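Local coordinates for hemerythrin HHE cation binding domain protein (Mycobacterium kansasii, PDB 6TYJ) that binds zinc and iron ions in a hemerythrin-like helical bundle and is of otherwise unestablished function, at residues A[117-120]-A[121-125]; A[102-105]-A[106-110]. All coordinates share one frame; numbering follows the deposited sequence.

Contact 1: A[117-120]-A[121-125]; sequences EEER and DMIPA. With ZN (zinc ion), chain B.
Glu118 swings CG out opposite its own backbone N (chi1 -170°) and runs straight on, past Ile123, to the metal. Its OE2 binds zinc at 2.2 Å, while OE1 lies 3.8 Å from Ile123 CD1, so the isoleucine's methyl end rests against the carboxylate and CG of a metal ligand. His20, His54, Glu58 and His114 complete this site, which belongs to the hemerythrin-type metal centre. On the solvent side Asp121 and Arg120 run side by side: Arg120 NE reaches Asp121 OD1 at 3.0 Å in a salt bridge with a weak, bent hydrogen bond. Glu117, bent at chi2 (-92°), brings OE2 to 2.7 Å from Asp121 OD2, the two carboxylate planes 73° apart; one acid probably holds a proton. Glu118 O accepts from Met122 N at 2.8 Å. A weak bond from Ile123 N to Glu118 O measures 3.1 Å. Met122 is the first residue to leave helical phi/psi, and a cis peptide precedes Pro124. Glu119 OE2 turns to His20 ND1, a second-shell bond that probably orients this ligand. Ile123 packs on Tyr13 and Leu16 of helix 12-32, while Met122 meets Tyr63 of helix 38-65 and Leu72 and Ile73 of helix 70-91.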
loop_
_atom_site.group_PDB
_atom_site.type_symbol
_atom_site.label_atom_id
_atom_site.label_comp_id
_atom_site.label_asym_id
_atom_site.label_seq_id
_atom_site.Cartn_x
_atom_site.Cartn_y
_atom_site.Cartn_z
ATOM N N GLU A 117 11.856 1.271 -2.528
ATOM C CA GLU A 117 12.642 1.914 -1.478
ATOM C C GLU A 117 12.541 1.129 -0.174
ATOM O O GLU A 117 13.535 0.966 0.542
ATOM C CB GLU A 117 12.183 3.361 -1.258
ATOM C CG GLU A 117 13.065 4.181 -0.263
ATOM C CD GLU A 117 12.594 4.130 1.204
ATOM O OE1 GLU A 117 11.367 4.055 1.465
ATOM O OE2 GLU A 117 13.461 4.177 2.106
ATOM N N GLU A 118 11.350 0.619 0.129
ATOM C CA GLU A 118 11.181 -0.182 1.332
ATOM C C GLU A 118 11.971 -1.480 1.254
ATOM O O GLU A 118 12.603 -1.894 2.234
ATOM C CB GLU A 118 9.694 -0.469 1.530
ATOM C CG GLU A 118 9.372 -1.083 2.884
ATOM C CD GLU A 118 7.909 -1.416 3.009
ATOM O OE1 GLU A 118 7.517 -1.856 4.128
ATOM O OE2 GLU A 118 7.186 -1.235 1.993
ATOM N N GLU A 119 11.942 -2.155 0.102
ATOM C CA GLU A 119 12.668 -3.414 0.007
ATOM C C GLU A 119 14.180 -3.219 -0.066
ATOM O O GLU A 119 14.926 -4.179 0.171
ATOM C CB GLU A 119 12.140 -4.213 -1.191
ATOM C CG GLU A 119 10.719 -4.696 -0.950
ATOM C CD GLU A 119 10.121 -5.447 -2.112
ATOM O OE1 GLU A 119 10.841 -5.632 -3.119
ATOM O OE2 GLU A 119 8.947 -5.867 -2.013
ATOM N N ARG A 120 14.646 -1.997 -0.326
ATOM C CA ARG A 120 16.067 -1.679 -0.224
ATOM C C ARG A 120 16.503 -1.433 1.220
ATOM O O ARG A 120 17.553 -1.927 1.656
ATOM C CB ARG A 120 16.384 -0.444 -1.074
ATOM C CG ARG A 120 17.825 0.049 -0.895
ATOM C CD ARG A 120 18.174 1.256 -1.772
ATOM N NE ARG A 120 17.803 2.538 -1.170
ATOM C CZ ARG A 120 16.932 3.391 -1.706
ATOM N NH1 ARG A 120 16.341 3.104 -2.862
ATOM N NH2 ARG A 120 16.657 4.537 -1.094
ATOM N N ASP A 121 15.719 -0.643 1.954
ATOM C CA ASP A 121 16.124 -0.029 3.215
ATOM C C ASP A 121 15.538 -0.699 4.445
ATOM O O ASP A 121 16.150 -0.636 5.509
ATOM C CB ASP A 121 15.683 1.440 3.256
ATOM C CG ASP A 121 16.460 2.327 2.310
ATOM O OD1 ASP A 121 17.485 1.877 1.758
ATOM O OD2 ASP A 121 16.036 3.490 2.129
ATOM N N MET A 122 14.349 -1.298 4.333
ATOM C CA MET A 122 13.556 -1.629 5.519
ATOM C C MET A 122 13.093 -3.077 5.584
ATOM O O MET A 122 12.524 -3.471 6.614
ATOM C CB MET A 122 12.328 -0.705 5.625
ATOM C CG MET A 122 12.668 0.746 5.966
ATOM S SD MET A 122 13.219 0.931 7.671
ATOM C CE MET A 122 11.628 1.090 8.457
ATOM N N ILE A 123 13.334 -3.873 4.543
ATOM C CA ILE A 123 13.027 -5.303 4.494
ATOM C C ILE A 123 14.255 -6.042 3.974
ATOM O O ILE A 123 14.568 -5.937 2.778
ATOM C CB ILE A 123 11.815 -5.593 3.592
ATOM C CG1 ILE A 123 10.569 -4.836 4.066
ATOM C CG2 ILE A 123 11.559 -7.113 3.493
ATOM C CD1 ILE A 123 9.400 -4.921 3.068
ATOM N N PRO A 124 14.994 -6.803 4.812
ATOM C CA PRO A 124 14.774 -7.018 6.252
ATOM C C PRO A 124 15.064 -5.784 7.069
ATOM O O PRO A 124 15.507 -4.778 6.533
ATOM C CB PRO A 124 15.767 -8.128 6.616
ATOM C CG PRO A 124 16.269 -8.663 5.336
ATOM C CD PRO A 124 16.142 -7.573 4.317
ATOM N N ALA A 125 14.824 -5.872 8.381
ATOM C CA ALA A 125 14.960 -4.699 9.216
ATOM C C ALA A 125 16.383 -4.152 9.168
ATOM O O ALA A 125 17.353 -4.913 9.018
ATOM C CB ALA A 125 14.585 -5.014 10.658
HETATM ZN ZN ZN B . 5.036 -1.522 1.575
#

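Contact 2: A[102-105]-A[106-110]; sequences DEWN and SFKTV
Trp104 and Phe107 make the apolar part of this contact, one helical turn apart: Trp104 CZ3 comes to the edge of the Phe107 ring, 3.8 Å from CD2, the ring planes meeting obliquely at 45°. Lys108 adds its aliphatic chain, CB lying over one indole face near the rim and CD 3.9 Å from Trp104 NE1. The lysine chain bends at chi3 (75°); its NZ, like Trp104 NE1, is hydrogen-bonded to Ser31 OG. Backbone bonds of the i to i+4 kind run from 102-105 to 106-110; the straightest is Lys108 N to Trp104 O, 2.8 Å. Both segments belong to helix 100-121 of the hemerythrin-type bundle, where Trp104 lies against Phe44 and Leu47 of helix 38-65 and Phe107 meets Leu51 of that helix and Leu87 of helix 70-91. Among the side-chain hydrogen bonds, Thr109 OG1 donates to Asn105 O at 3.0 Å from the face of the carbonyl plane opposite to Thr109 N, so two donors grip that oxygen. Two waters add bridges. One donates to Asp102 O and lies 3.1 Å from Ser106 OG; the other donates to Asn105 OD1 at 2.7 Å and weakly accepts from Lys108 NZ.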
loop_
_atom_site.group_PDB
_atom_site.type_symbol
_atom_site.label_atom_id
_atom_site.label_comp_id
_atom_site.label_asym_id
_atom_site.label_seq_id
_atom_site.Cartn_x
_atom_site.Cartn_y
_atom_site.Cartn_z
ATOM N N ASP A 102 -1.462 10.043 -18.271
ATOM C CA ASP A 102 -0.265 10.651 -17.692
ATOM C C ASP A 102 -0.331 10.671 -16.170
ATOM O O ASP A 102 0.662 10.380 -15.498
ATOM C CB ASP A 102 -0.079 12.071 -18.216
ATOM C CG ASP A 102 0.626 12.111 -19.531
ATOM O OD1 ASP A 102 1.066 11.046 -20.010
ATOM O OD2 ASP A 102 0.736 13.221 -20.078
ATOM N N GLU A 103 -1.495 11.021 -15.603
ATOM C CA GLU A 103 -1.615 11.036 -14.147
ATOM C C GLU A 103 -1.513 9.632 -13.569
ATOM O O GLU A 103 -0.880 9.433 -12.522
ATOM C CB GLU A 103 -2.931 11.691 -13.729
ATOM C CG GLU A 103 -3.060 13.172 -14.116
ATOM C CD GLU A 103 -1.999 14.065 -13.479
ATOM O OE1 GLU A 103 -1.366 13.665 -12.474
ATOM O OE2 GLU A 103 -1.785 15.178 -13.995
ATOM N N TRP A 104 -2.126 8.647 -14.227
ATOM C CA TRP A 104 -2.019 7.275 -13.737
ATOM C C TRP A 104 -0.561 6.828 -13.717
ATOM O O TRP A 104 -0.088 6.253 -12.729
ATOM C CB TRP A 104 -2.862 6.326 -14.596
ATOM C CG TRP A 104 -2.464 4.894 -14.360
ATOM C CD1 TRP A 104 -1.782 4.084 -15.203
ATOM C CD2 TRP A 104 -2.654 4.152 -13.152
ATOM N NE1 TRP A 104 -1.556 2.856 -14.613
ATOM C CE2 TRP A 104 -2.092 2.876 -13.354
ATOM C CE3 TRP A 104 -3.276 4.433 -11.928
ATOM C CZ2 TRP A 104 -2.111 1.883 -12.381
ATOM C CZ3 TRP A 104 -3.291 3.446 -10.949
ATOM C CH2 TRP A 104 -2.715 2.187 -11.187
ATOM N N ASN A 105 0.182 7.122 -14.782
ATOM C CA ASN A 105 1.583 6.707 -14.823
ATOM C C ASN A 105 2.401 7.396 -13.739
ATOM O O ASN A 105 3.275 6.771 -13.131
ATOM C CB ASN A 105 2.174 6.980 -16.206
ATOM C CG ASN A 105 1.691 5.988 -17.234
ATOM O OD1 ASN A 105 1.432 4.828 -16.911
ATOM N ND2 ASN A 105 1.579 6.428 -18.489
ATOM N N SER A 106 2.137 8.682 -13.489
ATOM C CA SER A 106 2.836 9.389 -12.423
ATOM C C SER A 106 2.541 8.753 -11.070
ATOM O O SER A 106 3.438 8.615 -10.233
ATOM C CB SER A 106 2.447 10.870 -12.427
ATOM O OG SER A 106 2.959 11.527 -13.583
ATOM N N PHE A 107 1.295 8.360 -10.842
ATOM C CA PHE A 107 0.959 7.694 -9.589
ATOM C C PHE A 107 1.618 6.322 -9.495
ATOM O O PHE A 107 2.208 5.973 -8.454
ATOM C CB PHE A 107 -0.556 7.566 -9.452
ATOM C CG PHE A 107 -0.972 6.803 -8.230
ATOM C CD1 PHE A 107 -0.837 7.365 -6.969
ATOM C CD2 PHE A 107 -1.478 5.514 -8.344
ATOM C CE1 PHE A 107 -1.218 6.674 -5.849
ATOM C CE2 PHE A 107 -1.848 4.800 -7.220
ATOM C CZ PHE A 107 -1.719 5.375 -5.967
ATOM N N LYS A 108 1.495 5.520 -10.554
ATOM C CA LYS A 108 2.106 4.193 -10.588
ATOM C C LYS A 108 3.595 4.263 -10.256
ATOM O O LYS A 108 4.109 3.443 -9.481
ATOM C CB LYS A 108 1.863 3.548 -11.952
ATOM C CG LYS A 108 2.268 2.096 -12.012
ATOM C CD LYS A 108 1.808 1.421 -13.296
ATOM C CE LYS A 108 2.664 1.840 -14.469
ATOM N NZ LYS A 108 2.482 0.966 -15.671
ATOM N N THR A 109 4.285 5.284 -10.768
ATOM C CA THR A 109 5.718 5.421 -10.521
ATOM C C THR A 109 6.005 5.642 -9.042
ATOM O O THR A 109 6.938 5.049 -8.484
ATOM C CB THR A 109 6.280 6.566 -11.366
ATOM O OG1 THR A 109 6.172 6.207 -12.751
ATOM C CG2 THR A 109 7.748 6.838 -11.027
ATOM N N VAL A 110 5.229 6.515 -8.402
ATOM C CA VAL A 110 5.426 6.804 -6.987
ATOM C C VAL A 110 5.106 5.573 -6.150
ATOM O O VAL A 110 5.814 5.257 -5.187
ATOM C CB VAL A 110 4.554 8.008 -6.584
ATOM C CG1 VAL A 110 4.655 8.275 -5.108
ATOM C CG2 VAL A 110 4.956 9.251 -7.377
HETATM O O HOH W 1 3.282 10.670 -16.504
HETATM O O HOH W 2 0.220 2.486 -17.632
#

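In the fold
Both contacts lie on helix 100-121, contact 2 on its earlier turns and contact 1 where it runs into the loop; their centres are 22 Å apart, and their nearest atoms, about 8 Å apart, do not touch. Contact 1 reaches the metal centre through Glu118, one of five zinc ligands, whose side chain also lies about 4 Å from a second zinc ion. Contact 2 stands back: the Phe107 side chain is about 12 Å from a bound zinc and about 9 Å from the side chain of the ligand His114, which lies between the two contacts on the same helix. Helices 38-65 and 70-91 pack against both contacts.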